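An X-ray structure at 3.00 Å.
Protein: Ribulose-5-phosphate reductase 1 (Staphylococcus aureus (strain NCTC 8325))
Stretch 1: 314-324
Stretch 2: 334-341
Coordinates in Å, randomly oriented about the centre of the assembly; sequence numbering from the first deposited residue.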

ATOM      1  N   ILE A 314      17.033  -6.404 -10.815  1.00103.24           N
ATOM      2  CA  ILE A 314      17.974  -5.394 -10.341  1.00 93.04           C
ATOM      3  C   ILE A 314      19.295  -6.081 -10.021  1.00103.06           C
ATOM      4  O   ILE A 314      19.445  -6.717  -8.970  1.00108.58           O
ATOM      5  CB  ILE A 314      17.434  -4.642  -9.118  1.00 91.24           C
ATOM      6  CG1 ILE A 314      15.990  -4.169  -9.353  1.00100.41           C
ATOM      7  CG2 ILE A 314      18.321  -3.461  -8.803  1.00 91.44           C
ATOM      8  CD1 ILE A 314      15.784  -3.364 -10.622  1.00 93.44           C
ATOM      9  N   ALA A 315      20.264  -5.934 -10.922  1.00 98.60           N
ATOM     10  CA  ALA A 315      21.573  -6.527 -10.747  1.00 95.69           C
ATOM     11  C   ALA A 315      22.706  -5.516 -10.710  1.00104.49           C
ATOM     12  O   ALA A 315      23.798  -5.868 -10.254  1.00116.07           O
ATOM     13  CB  ALA A 315      21.836  -7.543 -11.861  1.00 97.38           C
ATOM     14  N   THR A 316      22.481  -4.279 -11.155  1.00107.59           N
ATOM     15  CA  THR A 316      23.435  -3.174 -11.070  1.00113.41           C
ATOM     16  C   THR A 316      22.722  -1.916 -10.562  1.00112.02           C
ATOM     17  O   THR A 316      21.502  -1.902 -10.384  1.00105.86           O
ATOM     18  CB  THR A 316      24.104  -2.906 -12.434  1.00123.39           C
ATOM     19  OG1 THR A 316      23.231  -2.137 -13.278  1.00134.22           O
ATOM     20  CG2 THR A 316      24.445  -4.208 -13.140  1.00122.12           C
ATOM     21  N   ILE A 317      23.494  -0.843 -10.330  1.00115.77           N
ATOM     22  CA  ILE A 317      22.908   0.445  -9.948  1.00116.16           C
ATOM     23  C   ILE A 317      22.008   0.988 -11.053  1.00124.12           C
ATOM     24  O   ILE A 317      20.925   1.528 -10.785  1.00130.43           O
ATOM     25  CB  ILE A 317      24.012   1.452  -9.581  1.00110.12           C
ATOM     26  CG1 ILE A 317      24.605   1.118  -8.226  1.00 98.61           C
ATOM     27  CG2 ILE A 317      23.455   2.879  -9.560  1.00134.65           C
ATOM     28  CD1 ILE A 317      23.583   1.236  -7.123  1.00105.60           C
ATOM     29  N   ASN A 318      22.461   0.886 -12.306  1.00119.23           N
ATOM     30  CA  ASN A 318      21.663   1.326 -13.446  1.00127.25           C
ATOM     31  C   ASN A 318      20.301   0.664 -13.461  1.00128.18           C
ATOM     32  O   ASN A 318      19.290   1.305 -13.773  1.00147.95           O
ATOM     33  CB  ASN A 318      22.381   0.994 -14.745  1.00132.32           C
ATOM     34  CG  ASN A 318      23.791   1.442 -14.737  1.00135.02           C
ATOM     35  OD1 ASN A 318      24.145   2.390 -14.033  1.00133.22           O
ATOM     36  ND2 ASN A 318      24.634   0.736 -15.480  1.00141.76           N
ATOM     37  N   ASP A 319      20.258  -0.629 -13.156  1.00110.28           N
ATOM     38  CA  ASP A 319      18.989  -1.334 -13.200  1.00112.30           C
ATOM     39  C   ASP A 319      17.980  -0.718 -12.222  1.00115.92           C
ATOM     40  O   ASP A 319      16.771  -0.928 -12.379  1.00118.98           O
ATOM     41  CB  ASP A 319      19.237  -2.832 -12.955  1.00112.44           C
ATOM     42  CG  ASP A 319      20.105  -3.490 -14.067  1.00133.62           C
ATOM     43  OD1 ASP A 319      20.771  -2.762 -14.836  1.00142.55           O
ATOM     44  OD2 ASP A 319      20.121  -4.738 -14.189  1.00137.48           O
ATOM     45  N   LEU A 320      18.450   0.094 -11.261  1.00112.58           N
ATOM     46  CA  LEU A 320      17.585   0.841 -10.348  1.00110.37           C
ATOM     47  C   LEU A 320      17.051   2.123 -10.969  1.00125.93           C
ATOM     48  O   LEU A 320      15.843   2.395 -10.915  1.00125.37           O
ATOM     49  CB  LEU A 320      18.345   1.193  -9.078  1.00 93.08           C
ATOM     50  CG  LEU A 320      18.435   0.121  -8.020  1.00 91.51           C
ATOM     51  CD1 LEU A 320      19.332   0.638  -6.947  1.00100.95           C
ATOM     52  CD2 LEU A 320      17.054  -0.161  -7.485  1.00 89.86           C
ATOM     53  N   THR A 321      17.951   2.956 -11.497  1.00141.36           N
ATOM     54  CA  THR A 321      17.515   4.212 -12.092  1.00138.02           C
ATOM     55  C   THR A 321      16.476   3.960 -13.180  1.00134.97           C
ATOM     56  O   THR A 321      15.446   4.644 -13.232  1.00147.08           O
ATOM     57  CB  THR A 321      18.713   4.967 -12.655  1.00125.90           C
ATOM     58  OG1 THR A 321      18.970   4.493 -13.979  1.00126.15           O
ATOM     59  CG2 THR A 321      19.961   4.716 -11.788  1.00121.00           C
ATOM     60  N   GLU A 322      16.713   2.957 -14.032  1.00117.68           N
ATOM     61  CA  GLU A 322      15.742   2.605 -15.063  1.00122.08           C
ATOM     62  C   GLU A 322      14.382   2.292 -14.448  1.00122.81           C
ATOM     63  O   GLU A 322      13.343   2.777 -14.918  1.00130.16           O
ATOM     64  CB  GLU A 322      16.242   1.410 -15.874  1.00130.83           C
ATOM     65  CG  GLU A 322      15.229   0.932 -16.907  1.00146.42           C
ATOM     66  CD  GLU A 322      15.726  -0.228 -17.745  1.00156.36           C
ATOM     67  OE1 GLU A 322      16.887  -0.653 -17.547  1.00162.62           O
ATOM     68  OE2 GLU A 322      14.963  -0.694 -18.620  1.00152.68           O
ATOM     69  N   ALA A 323      14.380   1.495 -13.376  1.00109.93           N
ATOM     70  CA  ALA A 323      13.134   1.107 -12.726  1.00105.46           C
ATOM     71  C   ALA A 323      12.424   2.304 -12.114  1.00109.92           C
ATOM     72  O   ALA A 323      11.189   2.400 -12.164  1.00106.84           O
ATOM     73  CB  ALA A 323      13.418   0.056 -11.658  1.00102.47           C
ATOM     74  N   PHE A 324      13.182   3.243 -11.544  1.00114.24           N
ATOM     75  CA  PHE A 324      12.527   4.384 -10.913  1.00123.91           C
ATOM     76  C   PHE A 324      11.956   5.340 -11.952  1.00122.24           C
ATOM     77  O   PHE A 324      10.831   5.845 -11.791  1.00116.63           O
ATOM     78  CB  PHE A 324      13.496   5.112  -9.987  1.00123.76           C
ATOM     79  CG  PHE A 324      13.476   4.583  -8.597  1.00115.37           C
ATOM     80  CD1 PHE A 324      12.692   5.180  -7.629  1.00105.46           C
ATOM     81  CD2 PHE A 324      14.266   3.502  -8.248  1.00108.55           C
ATOM     82  CE1 PHE A 324      12.660   4.687  -6.351  1.00 94.14           C
ATOM     83  CE2 PHE A 324      14.254   3.011  -6.966  1.00 96.20           C
ATOM     84  CZ  PHE A 324      13.453   3.602  -6.016  1.00 94.68           C
ATOM     85  N   LYS A 334       1.556  -0.969  -9.905  1.00104.65           N
ATOM     86  CA  LYS A 334       2.784  -0.958  -9.118  1.00 98.04           C
ATOM     87  C   LYS A 334       3.958  -1.505  -9.927  1.00 98.84           C
ATOM     88  O   LYS A 334       3.798  -2.420 -10.737  1.00105.16           O
ATOM     89  CB  LYS A 334       2.585  -1.807  -7.856  1.00100.04           C
ATOM     90  CG  LYS A 334       1.492  -1.332  -6.879  1.00 84.37           C
ATOM     91  CD  LYS A 334       1.888  -0.055  -6.172  1.00 83.25           C
ATOM     92  CE  LYS A 334       2.861  -0.385  -5.057  1.00 82.64           C
ATOM     93  NZ  LYS A 334       3.362   0.800  -4.312  1.00105.58           N
ATOM     94  N   THR A 335       5.147  -0.940  -9.697  1.00100.04           N
ATOM     95  CA  THR A 335       6.402  -1.416 -10.297  1.00 97.31           C
ATOM     96  C   THR A 335       7.150  -2.359  -9.352  1.00 93.22           C
ATOM     97  O   THR A 335       7.588  -1.944  -8.273  1.00 88.57           O
ATOM     98  CB  THR A 335       7.307  -0.237 -10.673  1.00 97.41           C
ATOM     99  OG1 THR A 335       6.579   0.719 -11.461  1.00 98.31           O
ATOM    100  CG2 THR A 335       8.620  -0.680 -11.331  1.00 90.67           C
ATOM    101  N   VAL A 336       7.327  -3.617  -9.771  1.00 98.74           N
ATOM    102  CA  VAL A 336       7.965  -4.641  -8.948  1.00100.69           C
ATOM    103  C   VAL A 336       9.445  -4.744  -9.299  1.00 88.70           C
ATOM    104  O   VAL A 336       9.858  -4.514 -10.443  1.00 90.20           O
ATOM    105  CB  VAL A 336       7.254  -6.003  -9.099  1.00 88.74           C
ATOM    106  CG1 VAL A 336       7.730  -6.964  -8.049  1.00 87.99           C
ATOM    107  CG2 VAL A 336       5.758  -5.819  -8.953  1.00 88.49           C
ATOM    108  N   LEU A 337      10.252  -5.070  -8.289  1.00 90.56           N
ATOM    109  CA  LEU A 337      11.701  -5.208  -8.408  1.00 92.99           C
ATOM    110  C   LEU A 337      12.097  -6.609  -7.972  1.00 88.29           C
ATOM    111  O   LEU A 337      11.849  -6.994  -6.826  1.00 87.20           O
ATOM    112  CB  LEU A 337      12.425  -4.156  -7.562  1.00 94.86           C
ATOM    113  CG  LEU A 337      12.117  -2.677  -7.808  1.00 87.28           C
ATOM    114  CD1 LEU A 337      13.054  -1.812  -7.011  1.00 86.82           C
ATOM    115  CD2 LEU A 337      12.312  -2.369  -9.264  1.00 89.03           C
ATOM    116  N   LYS A 338      12.699  -7.370  -8.898  1.00101.44           N
ATOM    117  CA  LYS A 338      13.281  -8.682  -8.615  1.00 95.89           C
ATOM    118  C   LYS A 338      14.721  -8.457  -8.138  1.00 97.90           C
ATOM    119  O   LYS A 338      15.586  -8.026  -8.909  1.00 90.82           O
ATOM    120  CB  LYS A 338      13.214  -9.599  -9.842  1.00 94.06           C
ATOM    121  CG  LYS A 338      13.509 -11.087  -9.564  1.00 92.65           C
ATOM    122  CD  LYS A 338      13.380 -11.934 -10.813  1.00101.65           C
ATOM    123  CE  LYS A 338      13.598 -13.427 -10.537  1.00103.96           C
ATOM    124  NZ  LYS A 338      13.561 -14.285 -11.780  1.00103.43           N
ATOM    125  N   TRP A 339      14.963  -8.724  -6.858  1.00 91.34           N
ATOM    126  CA  TRP A 339      16.235  -8.417  -6.216  1.00 91.66           C
ATOM    127  C   TRP A 339      17.230  -9.558  -6.470  1.00 97.83           C
ATOM    128  O   TRP A 339      17.100 -10.656  -5.905  1.00 89.53           O
ATOM    129  CB  TRP A 339      16.027  -8.177  -4.717  1.00 90.62           C
ATOM    130  CG  TRP A 339      17.201  -7.481  -4.060  1.00 97.18           C
ATOM    131  CD1 TRP A 339      18.081  -8.022  -3.152  1.00 98.21           C
ATOM    132  CD2 TRP A 339      17.579  -6.109  -4.208  1.00100.52           C
ATOM    133  NE1 TRP A 339      19.011  -7.087  -2.780  1.00100.95           N
ATOM    134  CE2 TRP A 339      18.717  -5.899  -3.400  1.00102.85           C
ATOM    135  CE3 TRP A 339      17.080  -5.040  -4.958  1.00 87.10           C
ATOM    136  CZ2 TRP A 339      19.358  -4.663  -3.321  1.00102.53           C
ATOM    137  CZ3 TRP A 339      17.721  -3.821  -4.881  1.00 87.38           C
ATOM    138  CH2 TRP A 339      18.847  -3.642  -4.070  1.00 87.56           C
ATOM    139  N   ILE A 340      18.235  -9.291  -7.309  1.00 90.61           N
ATOM    140  CA  ILE A 340      19.285 -10.266  -7.588  1.00105.16           C
ATOM    141  C   ILE A 340      20.652  -9.595  -7.498  1.00 98.19           C
ATOM    142  O   ILE A 340      21.564  -9.910  -8.271  1.00 93.38           O
ATOM    143  CB  ILE A 340      19.086 -10.946  -8.960  1.00 93.32           C
ATOM    144  CG1 ILE A 340      19.131  -9.941 -10.106  1.00 94.26           C
ATOM    145  CG2 ILE A 340      17.754 -11.644  -9.011  1.00 93.27           C
ATOM    146  CD1 ILE A 340      18.865 -10.551 -11.457  1.00 96.13           C
ATOM    147  N   MET A 341      20.806  -8.672  -6.554  1.00 91.03           N
ATOM    148  CA  MET A 341      22.112  -8.090  -6.257  1.00101.87           C
ATOM    149  C   MET A 341      22.998  -9.126  -5.531  1.00106.02           C
ATOM    150  O   MET A 341      24.130  -8.845  -5.113  1.00109.57           O
ATOM    151  CB  MET A 341      21.957  -6.833  -5.402  1.00102.85           C
ATOM    152  CG  MET A 341      21.373  -5.582  -6.120  1.00108.17           C
ATOM    153  SD  MET A 341      22.520  -4.553  -7.092  1.00108.67           S
ATOM    154  CE  MET A 341      21.590  -3.042  -7.313  1.00 92.28           C
TER

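The polar centre of this contact is a single parallel β-bridge pairing Ile314 with Trp339. Ile314 spends both of its backbone polar groups on the second stretch: its N donates to Lys338 O at 2.9 Å, nearly straight with an N-H...O angle of 172°, and its O accepts from Ile340 N at 3.3 Å, a longer bond bent to 151°. One residue thus reaches the residues before and after its partner, the signature of parallel pairing, and because these bonds use backbone atoms alone, the side chains are left free for packing. Met341 N also lies 3.4 Å from Ile314 O, but the angle is poor and no hydrogen bond forms.

Beyond the bridge, the side chains of Asp319 and Thr316 brace the turn into the helix. Asp319 gathers two weak bonds, from Ala315 N to OD2 at 3.5 Å and from Thr316 OG1 to OD1 at 3.0 Å, which tie the residues after the bridge to the first part of the helix. A further weak backbone bond, Asp319 N to Thr316 O at 3.3 Å, closes the same turn. The helix then runs back against the strand, at 168° between their directions, with axes 10.0 Å apart at closest approach. That spacing is filled by apolar side chains.

Ile314 and Leu337 link the bridge to the helix packing. The side chain of Ile314, in the m, m rotamer, sends CD1 to within 3.9 Å of Leu337 CD2, while its CG2 meets Trp339 CZ3 at 4.0 Å, approaching the ring obliquely. Leu337 points toward the helix, and its CD2 also packs at 3.6 Å on Ala323 CB. Ala323 is itself directed toward the strand, so its CB meets the leucine directly. Leu320 adds a looser touch, its CD2 4.4 Å from Leu337 CD1. Farther along, Thr335 CG2 comes to 4.1 Å from Ala323 O.

At the other end, Met341 fills the space beside the bridge with its side chain in the m, m, t rotamer. Its CA-to-CB bond points sideways, yet the thioether bends back so that CE lies 3.6 Å from Ile314 CG2, 4.3 Å from Leu320 CD1 and 3.3 Å from Thr316 O. One methyl thereby joins the bridge residue, the helix and the connecting turn. At the exposed margin, Ala315 CB rests 4.0 Å from Ile340 CG1. The rule to be read here is economical: two backbone bonds set the register, and apolar side chains in contact carry it from strand to helix.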